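PDB 6U4B: WbbM protein from Klebsiella pneumoniae, which forms a trimer and is described as a bifunctional glycosyltransferase that polymerises a lipopolysaccharide O-antigen. Local coordinates for residues 40-48 / 132-143; 314-325 / 579-588. One frame throughout, in Å; residues are numbered along the deposited sequence.

Interaction 1: residues 40-48 / 132-143; sequences AFLNAAIIK and YEKIFGLNEETI
Ile46 and Ile143 meet tip to tip at the apolar centre, with Ile46 CD1 3.6 Å from Ile143 CD1. The contact joins the loop leading into strand 47-51 of the DUF4422 region to the end of helix 130-135, the start of helix 140-146 and the link between them. A Schellman motif with Gly137 at positive phi ends the first of these helices. Ile46 CG1 lies between its own backbone N and carbonyl carbon (chi1 69°), and the extended arm beyond it carries CD1 against the start of helix 140-146. The Ile47 side chain crosses that of Ile143 at about a right angle, CD1 to CD1. Ile143 also packs on Val29 and Ile31 of the neighbouring strand 29-35.

A second apolar patch forms where Leu42 CD2 lies 4.2 Å from Leu138 CD1 and touches the edge of the Tyr132 ring. The Tyr132 hydroxyl bonds to Thr283 and His106. Between the patches, Ala44 CB rests 3.6 Å from Leu138 O. Ala44 opens the type I turn that ends at Ile47.

Farther out, Asn139 caps helix 140-146. Its OD1 accepts from both Thr142 N, at 3.0 Å, and Thr142 OG1. At the polar edge, the extended Glu133 side chain takes the backbone of Asn43. Asn43 N donates to Glu133 OE2 at 2.7 Å (156°), on the syn side and 26° out of the carboxylate plane.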
loop_
_atom_site.group_PDB
_atom_site.type_symbol
_atom_site.label_atom_id
_atom_site.label_comp_id
_atom_site.label_asym_id
_atom_site.label_seq_id
_atom_site.Cartn_x
_atom_site.Cartn_y
_atom_site.Cartn_z
ATOM N N ALA A 40 -36.931 -23.858 -2.965
ATOM C CA ALA A 40 -37.027 -25.047 -3.804
ATOM C C ALA A 40 -37.447 -24.702 -5.227
ATOM O O ALA A 40 -38.285 -23.824 -5.457
ATOM C CB ALA A 40 -38.018 -26.040 -3.195
ATOM N N PHE A 41 -36.862 -25.415 -6.186
ATOM C CA PHE A 41 -37.149 -25.233 -7.602
ATOM C C PHE A 41 -38.024 -26.369 -8.111
ATOM O O PHE A 41 -37.849 -27.527 -7.718
ATOM C CB PHE A 41 -35.856 -25.181 -8.417
ATOM C CG PHE A 41 -34.961 -24.027 -8.071
ATOM C CD1 PHE A 41 -33.597 -24.215 -7.912
ATOM C CD2 PHE A 41 -35.480 -22.750 -7.915
ATOM C CE1 PHE A 41 -32.767 -23.151 -7.596
ATOM C CE2 PHE A 41 -34.654 -21.683 -7.601
ATOM C CZ PHE A 41 -33.296 -21.884 -7.442
ATOM N N LEU A 42 -38.963 -26.032 -8.989
ATOM C CA LEU A 42 -39.779 -27.051 -9.629
ATOM C C LEU A 42 -38.947 -27.836 -10.637
ATOM O O LEU A 42 -38.069 -27.293 -11.311
ATOM C CB LEU A 42 -40.986 -26.411 -10.317
ATOM C CG LEU A 42 -42.012 -25.807 -9.359
ATOM C CD1 LEU A 42 -43.094 -25.053 -10.120
ATOM C CD2 LEU A 42 -42.619 -26.895 -8.488
ATOM N N ASN A 43 -39.241 -29.131 -10.744
ATOM C CA ASN A 43 -38.396 -30.024 -11.526
ATOM C C ASN A 43 -38.655 -29.952 -13.023
ATOM O O ASN A 43 -37.773 -30.325 -13.803
ATOM C CB ASN A 43 -38.573 -31.468 -11.055
ATOM C CG ASN A 43 -37.976 -31.710 -9.688
ATOM O OD1 ASN A 43 -36.948 -31.130 -9.336
ATOM N ND2 ASN A 43 -38.619 -32.568 -8.906
ATOM N N ALA A 44 -39.829 -29.495 -13.445
ATOM C CA ALA A 44 -40.149 -29.509 -14.865
ATOM C C ALA A 44 -39.260 -28.530 -15.623
ATOM O O ALA A 44 -39.017 -27.406 -15.176
ATOM C CB ALA A 44 -41.624 -29.175 -15.087
ATOM N N ALA A 45 -38.766 -28.978 -16.781
ATOM C CA ALA A 45 -37.839 -28.176 -17.567
ATOM C C ALA A 45 -38.485 -26.918 -18.129
ATOM O O ALA A 45 -37.772 -25.971 -18.475
ATOM C CB ALA A 45 -37.260 -29.015 -18.708
ATOM N N ILE A 46 -39.817 -26.883 -18.229
ATOM C CA ILE A 46 -40.493 -25.708 -18.775
ATOM C C ILE A 46 -40.671 -24.599 -17.751
ATOM O O ILE A 46 -41.116 -23.503 -18.113
ATOM C CB ILE A 46 -41.861 -26.093 -19.366
ATOM C CG1 ILE A 46 -42.835 -26.491 -18.258
ATOM C CG2 ILE A 46 -41.702 -27.235 -20.348
ATOM C CD1 ILE A 46 -44.203 -26.871 -18.768
ATOM N N ILE A 47 -40.340 -24.845 -16.486
ATOM C CA ILE A 47 -40.392 -23.823 -15.446
ATOM C C ILE A 47 -38.981 -23.288 -15.238
ATOM O O ILE A 47 -38.065 -24.044 -14.893
ATOM C CB ILE A 47 -40.980 -24.366 -14.135
ATOM C CG1 ILE A 47 -42.499 -24.517 -14.245
ATOM C CG2 ILE A 47 -40.650 -23.430 -12.978
ATOM C CD1 ILE A 47 -42.971 -25.870 -14.688
ATOM N N LYS A 48 -38.804 -21.986 -15.450
ATOM C CA LYS A 48 -37.491 -21.357 -15.349
ATOM C C LYS A 48 -37.446 -20.466 -14.116
ATOM O O LYS A 48 -38.166 -19.458 -14.063
ATOM C CB LYS A 48 -37.187 -20.540 -16.608
ATOM C CG LYS A 48 -37.344 -21.314 -17.912
ATOM C CD LYS A 48 -36.195 -22.287 -18.153
ATOM C CE LYS A 48 -34.942 -21.566 -18.638
ATOM N NZ LYS A 48 -33.883 -22.520 -19.076
ATOM N N TYR A 132 -46.468 -33.363 -5.136
ATOM C CA TYR A 132 -46.986 -32.019 -5.372
ATOM C C TYR A 132 -47.049 -31.710 -6.862
ATOM O O TYR A 132 -48.075 -31.240 -7.370
ATOM C CB TYR A 132 -46.110 -30.998 -4.638
ATOM C CG TYR A 132 -46.437 -29.546 -4.924
ATOM C CD1 TYR A 132 -47.494 -28.914 -4.286
ATOM C CD2 TYR A 132 -45.671 -28.802 -5.813
ATOM C CE1 TYR A 132 -47.792 -27.587 -4.533
ATOM C CE2 TYR A 132 -45.961 -27.473 -6.067
ATOM C CZ TYR A 132 -47.024 -26.872 -5.425
ATOM O OH TYR A 132 -47.322 -25.550 -5.672
ATOM N N GLU A 133 -45.959 -31.981 -7.581
ATOM C CA GLU A 133 -45.918 -31.697 -9.009
ATOM C C GLU A 133 -46.840 -32.620 -9.796
ATOM O O GLU A 133 -47.305 -32.251 -10.881
ATOM C CB GLU A 133 -44.480 -31.808 -9.515
ATOM C CG GLU A 133 -43.546 -30.761 -8.927
ATOM C CD GLU A 133 -42.083 -31.072 -9.177
ATOM O OE1 GLU A 133 -41.522 -31.925 -8.455
ATOM O OE2 GLU A 133 -41.499 -30.477 -10.104
ATOM N N LYS A 134 -47.122 -33.812 -9.268
ATOM C CA LYS A 134 -47.999 -34.749 -9.960
ATOM C C LYS A 134 -49.466 -34.355 -9.820
ATOM O O LYS A 134 -50.196 -34.297 -10.815
ATOM C CB LYS A 134 -47.776 -36.168 -9.432
ATOM C CG LYS A 134 -48.608 -37.236 -10.133
ATOM C CD LYS A 134 -48.076 -37.535 -11.527
ATOM C CE LYS A 134 -48.892 -38.624 -12.220
ATOM N NZ LYS A 134 -50.256 -38.160 -12.613
ATOM N N ILE A 135 -49.920 -34.087 -8.592
ATOM C CA ILE A 135 -51.348 -33.857 -8.380
ATOM C C ILE A 135 -51.779 -32.515 -8.958
ATOM O O ILE A 135 -52.926 -32.359 -9.394
ATOM C CB ILE A 135 -51.703 -33.965 -6.885
ATOM C CG1 ILE A 135 -51.075 -32.820 -6.085
ATOM C CG2 ILE A 135 -51.261 -35.311 -6.329
ATOM C CD1 ILE A 135 -51.516 -32.784 -4.639
ATOM N N PHE A 136 -50.882 -31.533 -8.985
ATOM C CA PHE A 136 -51.197 -30.210 -9.497
ATOM C C PHE A 136 -50.724 -30.015 -10.929
ATOM O O PHE A 136 -50.743 -28.888 -11.433
ATOM C CB PHE A 136 -50.607 -29.145 -8.570
ATOM C CG PHE A 136 -51.205 -29.165 -7.194
ATOM C CD1 PHE A 136 -52.578 -29.258 -7.029
ATOM C CD2 PHE A 136 -50.402 -29.132 -6.068
ATOM C CE1 PHE A 136 -53.142 -29.290 -5.767
ATOM C CE2 PHE A 136 -50.958 -29.165 -4.800
ATOM C CZ PHE A 136 -52.331 -29.244 -4.650
ATOM N N GLY A 137 -50.309 -31.090 -11.593
ATOM C CA GLY A 137 -50.019 -31.047 -13.017
ATOM C C GLY A 137 -48.901 -30.106 -13.406
ATOM O O GLY A 137 -48.977 -29.464 -14.461
ATOM N N LEU A 138 -47.862 -30.014 -12.580
ATOM C CA LEU A 138 -46.737 -29.118 -12.845
ATOM C C LEU A 138 -45.648 -29.846 -13.634
ATOM O O LEU A 138 -44.516 -30.029 -13.188
ATOM C CB LEU A 138 -46.202 -28.547 -11.536
ATOM C CG LEU A 138 -47.157 -27.576 -10.840
ATOM C CD1 LEU A 138 -46.738 -27.355 -9.402
ATOM C CD2 LEU A 138 -47.215 -26.249 -11.591
ATOM N N ASN A 139 -46.028 -30.272 -14.837
ATOM C CA ASN A 139 -45.114 -30.933 -15.756
ATOM C C ASN A 139 -45.492 -30.539 -17.176
ATOM O O ASN A 139 -46.559 -29.969 -17.420
ATOM C CB ASN A 139 -45.141 -32.455 -15.579
ATOM C CG ASN A 139 -46.549 -33.012 -15.542
ATOM O OD1 ASN A 139 -47.191 -33.175 -16.580
ATOM N ND2 ASN A 139 -47.038 -33.305 -14.342
ATOM N N GLU A 140 -44.600 -30.855 -18.118
ATOM C CA GLU A 140 -44.793 -30.413 -19.497
ATOM C C GLU A 140 -46.083 -30.965 -20.092
ATOM O O GLU A 140 -46.837 -30.228 -20.739
ATOM C CB GLU A 140 -43.593 -30.818 -20.354
ATOM C CG GLU A 140 -43.866 -30.773 -21.850
ATOM C CD GLU A 140 -42.761 -30.088 -22.627
ATOM O OE1 GLU A 140 -43.075 -29.407 -23.625
ATOM O OE2 GLU A 140 -41.581 -30.225 -22.240
ATOM N N GLU A 141 -46.357 -32.255 -19.886
ATOM C CA GLU A 141 -47.518 -32.876 -20.521
ATOM C C GLU A 141 -48.824 -32.267 -20.022
ATOM O O GLU A 141 -49.705 -31.930 -20.821
ATOM C CB GLU A 141 -47.511 -34.386 -20.282
ATOM C CG GLU A 141 -46.475 -35.147 -21.081
ATOM C CD GLU A 141 -47.007 -36.470 -21.593
ATOM O OE1 GLU A 141 -47.801 -36.456 -22.557
ATOM O OE2 GLU A 141 -46.651 -37.521 -21.019
ATOM N N THR A 142 -48.972 -32.126 -18.702
ATOM C CA THR A 142 -50.230 -31.625 -18.157
ATOM C C THR A 142 -50.415 -30.144 -18.460
ATOM O O THR A 142 -51.537 -29.693 -18.720
ATOM C CB THR A 142 -50.288 -31.875 -16.652
ATOM O OG1 THR A 142 -50.057 -33.264 -16.386
ATOM C CG2 THR A 142 -51.655 -31.491 -16.108
ATOM N N ILE A 143 -49.328 -29.372 -18.435
ATOM C CA ILE A 143 -49.429 -27.947 -18.730
ATOM C C ILE A 143 -49.747 -27.720 -20.202
ATOM O O ILE A 143 -50.476 -26.783 -20.551
ATOM C CB ILE A 143 -48.135 -27.230 -18.296
ATOM C CG1 ILE A 143 -48.017 -27.239 -16.770
ATOM C CG2 ILE A 143 -48.090 -25.806 -18.828
ATOM C CD1 ILE A 143 -46.762 -26.586 -16.240
#

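Interaction 2: residues 314-325 / 579-588; sequences ISGGALINSIIR and FIENIANTPW
Ala318 and Asn582 bring their CA atoms to 4.9 Å where helix 313-325 crosses the last turn of helix 576-583 almost at a right angle; segments 314-325 and 579-583 make 86°, with axes 8.2 Å apart. Asn582 is a knob in a hole made by Ala318, Asn321, Ser322 and Arg325. Its CB sits 3.3 Å from Ala318 O. Its CG is anti to the carbonyl carbon (chi1 -67°), and the amide lies along Ser322, with OD1 close to Ser322 CA and Arg325 CD. Asn321 grips the backbone of the same residue. Asn321 ND2 donates to Asn582 O at 2.9 Å in a nearly straight bond (167°), and the acceptor lies close to the Asn321 amide plane.

To one side of the knob the contact is apolar. Ala318 CB is 3.5 Å from Phe579 CE1, and Ile583 CD1 fits between Ala318 and Ile314. Ile314 and Trp588 slide past each other, with Ile314 CG1 3.4 Å from Trp588 CD1. Gly317, with no side chain, lets the indole come close, and Gly317 CA lies 3.9 Å from Trp588 CZ3. The indole NE1 bonds to Asn346.

At the exposed end, Arg325 NH2 and Glu581 OE1 form a salt bridge of 2.6 Å. The carboxylate oxygen comes over one face of the guanidinium, and the two planes are steeply inclined.

Both sides of this contact lead to metal. In the turn that ends helix 576-583, Asn585 binds a magnesium ion together with Asn585 of the two neighbouring subunits, at the trimer interface. Ser315 OG bonds to Ser407 O, between Asp406 and Asp408, which with His560 hold another magnesium ion. This is the DxD arrangement of GT-A glycosyltransferases such as family 8.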
loop_
_atom_site.group_PDB
_atom_site.type_symbol
_atom_site.label_atom_id
_atom_site.label_comp_id
_atom_site.label_asym_id
_atom_site.label_seq_id
_atom_site.Cartn_x
_atom_site.Cartn_y
_atom_site.Cartn_z
ATOM N N ILE A 314 -13.488 -10.165 8.750
ATOM C CA ILE A 314 -12.122 -9.645 8.682
ATOM C C ILE A 314 -11.143 -10.774 8.395
ATOM O O ILE A 314 -10.246 -10.648 7.552
ATOM C CB ILE A 314 -11.764 -8.906 9.983
ATOM C CG1 ILE A 314 -12.674 -7.692 10.174
ATOM C CG2 ILE A 314 -10.301 -8.487 9.974
ATOM C CD1 ILE A 314 -12.336 -6.859 11.386
ATOM N N SER A 315 -11.306 -11.900 9.090
ATOM C CA SER A 315 -10.456 -13.055 8.838
ATOM C C SER A 315 -10.638 -13.576 7.418
ATOM O O SER A 315 -9.662 -13.955 6.758
ATOM C CB SER A 315 -10.757 -14.155 9.853
ATOM O OG SER A 315 -10.019 -15.321 9.555
ATOM N N GLY A 316 -11.882 -13.609 6.934
ATOM C CA GLY A 316 -12.126 -14.049 5.572
ATOM C C GLY A 316 -11.530 -13.126 4.530
ATOM O O GLY A 316 -11.083 -13.583 3.474
ATOM N N GLY A 317 -11.515 -11.820 4.805
ATOM C CA GLY A 317 -10.882 -10.890 3.884
ATOM C C GLY A 317 -9.392 -11.135 3.745
ATOM O O GLY A 317 -8.854 -11.144 2.634
ATOM N N ALA A 318 -8.705 -11.337 4.873
ATOM C CA ALA A 318 -7.277 -11.634 4.830
ATOM C C ALA A 318 -7.007 -12.930 4.078
ATOM O O ALA A 318 -6.073 -13.006 3.270
ATOM C CB ALA A 318 -6.717 -11.709 6.248
ATOM N N LEU A 319 -7.825 -13.957 4.325
ATOM C CA LEU A 319 -7.666 -15.227 3.624
ATOM C C LEU A 319 -7.840 -15.051 2.122
ATOM O O LEU A 319 -6.983 -15.465 1.332
ATOM C CB LEU A 319 -8.663 -16.252 4.165
ATOM C CG LEU A 319 -8.766 -17.573 3.398
ATOM C CD1 LEU A 319 -7.420 -18.295 3.352
ATOM C CD2 LEU A 319 -9.843 -18.463 4.007
ATOM N N ILE A 320 -8.952 -14.436 1.708
ATOM C CA ILE A 320 -9.221 -14.254 0.284
ATOM C C ILE A 320 -8.126 -13.419 -0.362
ATOM O O ILE A 320 -7.680 -13.706 -1.482
ATOM C CB ILE A 320 -10.615 -13.629 0.079
ATOM C CG1 ILE A 320 -11.708 -14.657 0.392
ATOM C CG2 ILE A 320 -10.764 -13.088 -1.337
ATOM C CD1 ILE A 320 -13.103 -14.076 0.449
ATOM N N ASN A 321 -7.661 -12.382 0.335
ATOM C CA ASN A 321 -6.553 -11.595 -0.191
ATOM C C ASN A 321 -5.291 -12.443 -0.321
ATOM O O ASN A 321 -4.548 -12.312 -1.300
ATOM C CB ASN A 321 -6.301 -10.379 0.696
ATOM C CG ASN A 321 -6.095 -9.115 -0.108
ATOM O OD1 ASN A 321 -6.447 -9.056 -1.286
ATOM N ND2 ASN A 321 -5.528 -8.094 0.524
ATOM N N SER A 322 -5.044 -13.336 0.643
ATOM C CA SER A 322 -3.882 -14.214 0.540
ATOM C C SER A 322 -4.023 -15.173 -0.636
ATOM O O SER A 322 -3.032 -15.492 -1.304
ATOM C CB SER A 322 -3.671 -14.988 1.846
ATOM O OG SER A 322 -4.501 -16.140 1.925
ATOM N N ILE A 323 -5.244 -15.639 -0.905
ATOM C CA ILE A 323 -5.468 -16.512 -2.053
ATOM C C ILE A 323 -5.171 -15.767 -3.348
ATOM O O ILE A 323 -4.533 -16.305 -4.262
ATOM C CB ILE A 323 -6.904 -17.067 -2.032
ATOM C CG1 ILE A 323 -7.118 -17.950 -0.802
ATOM C CG2 ILE A 323 -7.198 -17.841 -3.311
ATOM C CD1 ILE A 323 -8.539 -18.436 -0.636
ATOM N N ILE A 324 -5.619 -14.512 -3.442
ATOM C CA ILE A 324 -5.364 -13.709 -4.636
ATOM C C ILE A 324 -3.872 -13.460 -4.814
ATOM O O ILE A 324 -3.345 -13.523 -5.933
ATOM C CB ILE A 324 -6.146 -12.384 -4.564
ATOM C CG1 ILE A 324 -7.651 -12.648 -4.641
ATOM C CG2 ILE A 324 -5.693 -11.437 -5.666
ATOM C CD1 ILE A 324 -8.487 -11.408 -4.484
ATOM N N ARG A 325 -3.167 -13.169 -3.720
ATOM C CA ARG A 325 -1.764 -12.781 -3.839
ATOM C C ARG A 325 -0.883 -13.938 -4.289
ATOM O O ARG A 325 0.165 -13.713 -4.900
ATOM C CB ARG A 325 -1.267 -12.212 -2.516
ATOM C CG ARG A 325 -1.916 -10.880 -2.146
ATOM C CD ARG A 325 -1.368 -10.316 -0.846
ATOM N NE ARG A 325 -0.010 -9.807 -0.999
ATOM C CZ ARG A 325 1.087 -10.505 -0.721
ATOM N NH1 ARG A 325 2.282 -9.957 -0.891
ATOM N NH2 ARG A 325 0.991 -11.748 -0.269
ATOM N N PHE A 579 -0.570 -12.396 8.643
ATOM C CA PHE A 579 -1.962 -11.970 8.616
ATOM C C PHE A 579 -2.077 -10.491 8.260
ATOM O O PHE A 579 -2.871 -10.115 7.391
ATOM C CB PHE A 579 -2.617 -12.253 9.967
ATOM C CG PHE A 579 -3.985 -11.661 10.110
ATOM C CD1 PHE A 579 -5.093 -12.316 9.606
ATOM C CD2 PHE A 579 -4.165 -10.446 10.753
ATOM C CE1 PHE A 579 -6.357 -11.769 9.734
ATOM C CE2 PHE A 579 -5.423 -9.895 10.885
ATOM C CZ PHE A 579 -6.522 -10.557 10.375
ATOM N N ILE A 580 -1.291 -9.644 8.932
ATOM C CA ILE A 580 -1.323 -8.206 8.671
ATOM C C ILE A 580 -1.011 -7.919 7.210
ATOM O O ILE A 580 -1.649 -7.069 6.579
ATOM C CB ILE A 580 -0.342 -7.478 9.609
ATOM C CG1 ILE A 580 -0.860 -7.517 11.045
ATOM C CG2 ILE A 580 -0.110 -6.044 9.152
ATOM C CD1 ILE A 580 -2.223 -6.873 11.220
ATOM N N GLU A 581 -0.029 -8.634 6.655
ATOM C CA GLU A 581 0.347 -8.474 5.253
ATOM C C GLU A 581 -0.867 -8.523 4.329
ATOM O O GLU A 581 -0.935 -7.786 3.340
ATOM C CB GLU A 581 1.351 -9.564 4.877
ATOM C CG GLU A 581 1.804 -9.570 3.432
ATOM C CD GLU A 581 2.534 -10.856 3.074
ATOM O OE1 GLU A 581 2.174 -11.488 2.060
ATOM O OE2 GLU A 581 3.456 -11.244 3.821
ATOM N N ASN A 582 -1.837 -9.378 4.642
ATOM C CA ASN A 582 -3.000 -9.560 3.785
ATOM C C ASN A 582 -4.179 -8.680 4.172
ATOM O O ASN A 582 -5.116 -8.542 3.378
ATOM C CB ASN A 582 -3.426 -11.032 3.790
ATOM C CG ASN A 582 -2.399 -11.931 3.138
ATOM O OD1 ASN A 582 -2.181 -11.860 1.928
ATOM N ND2 ASN A 582 -1.757 -12.778 3.934
ATOM N N ILE A 583 -4.163 -8.082 5.363
ATOM C CA ILE A 583 -5.219 -7.160 5.759
ATOM C C ILE A 583 -4.819 -5.702 5.548
ATOM O O ILE A 583 -5.696 -4.825 5.562
ATOM C CB ILE A 583 -5.642 -7.398 7.224
ATOM C CG1 ILE A 583 -7.142 -7.154 7.391
ATOM C CG2 ILE A 583 -4.839 -6.516 8.177
ATOM C CD1 ILE A 583 -7.999 -8.115 6.593
ATOM N N ALA A 584 -3.532 -5.418 5.357
ATOM C CA ALA A 584 -3.105 -4.067 5.033
ATOM C C ALA A 584 -3.622 -3.669 3.655
ATOM O O ALA A 584 -3.738 -4.499 2.748
ATOM C CB ALA A 584 -1.579 -3.965 5.082
ATOM N N ASN A 585 -3.944 -2.385 3.510
ATOM C CA ASN A 585 -4.476 -1.828 2.266
ATOM C C ASN A 585 -5.817 -2.457 1.895
ATOM O O ASN A 585 -6.132 -2.635 0.721
ATOM C CB ASN A 585 -3.474 -1.962 1.114
ATOM C CG ASN A 585 -2.113 -1.384 1.460
ATOM O OD1 ASN A 585 -1.954 -0.170 1.579
ATOM N ND2 ASN A 585 -1.123 -2.253 1.620
ATOM N N THR A 586 -6.617 -2.807 2.900
ATOM C CA THR A 586 -8.011 -3.204 2.718
ATOM C C THR A 586 -8.859 -2.288 3.593
ATOM O O THR A 586 -8.299 -1.572 4.431
ATOM C CB THR A 586 -8.230 -4.683 3.070
ATOM O OG1 THR A 586 -8.105 -4.865 4.487
ATOM C CG2 THR A 586 -7.217 -5.567 2.354
ATOM N N PRO A 587 -10.186 -2.243 3.419
ATOM C CA PRO A 587 -10.999 -1.403 4.320
ATOM C C PRO A 587 -10.958 -1.840 5.775
ATOM O O PRO A 587 -11.329 -1.046 6.648
ATOM C CB PRO A 587 -12.417 -1.531 3.747
ATOM C CG PRO A 587 -12.203 -1.872 2.323
ATOM C CD PRO A 587 -10.976 -2.737 2.277
ATOM N N TRP A 588 -10.520 -3.065 6.070
ATOM C CA TRP A 588 -10.424 -3.516 7.453
ATOM C C TRP A 588 -9.125 -3.094 8.128
ATOM O O TRP A 588 -8.920 -3.435 9.297
ATOM C CB TRP A 588 -10.559 -5.041 7.531
ATOM C CG TRP A 588 -11.822 -5.572 6.929
ATOM C CD1 TRP A 588 -13.063 -5.579 7.497
ATOM C CD2 TRP A 588 -11.970 -6.175 5.638
ATOM N NE1 TRP A 588 -13.975 -6.145 6.640
ATOM C CE2 TRP A 588 -13.328 -6.520 5.491
ATOM C CE3 TRP A 588 -11.085 -6.453 4.592
ATOM C CZ2 TRP A 588 -13.822 -7.131 4.341
ATOM C CZ3 TRP A 588 -11.579 -7.058 3.450
ATOM C CH2 TRP A 588 -12.934 -7.390 3.334
#

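The two contacts do not touch. Their centres are 46 Å apart, on opposite sides of the chain's centre, and they hold different elements in the two halves of the protein. Interaction 1 is partly buried and joins the loop before a strand to two helix ends and their link. Its chemistry is two small apolar patches and, beside one of them, a carboxylate that accepts a backbone N-H. Interaction 2 is more deeply buried and buries more surface. It is a helix crossing, with aromatic rings, an asparagine knob and a salt bridge at its exposed end. Interaction 1 lies away from the annotated sites and meets no other subunit, whereas 579-588 reaches its neighbours in the trimer.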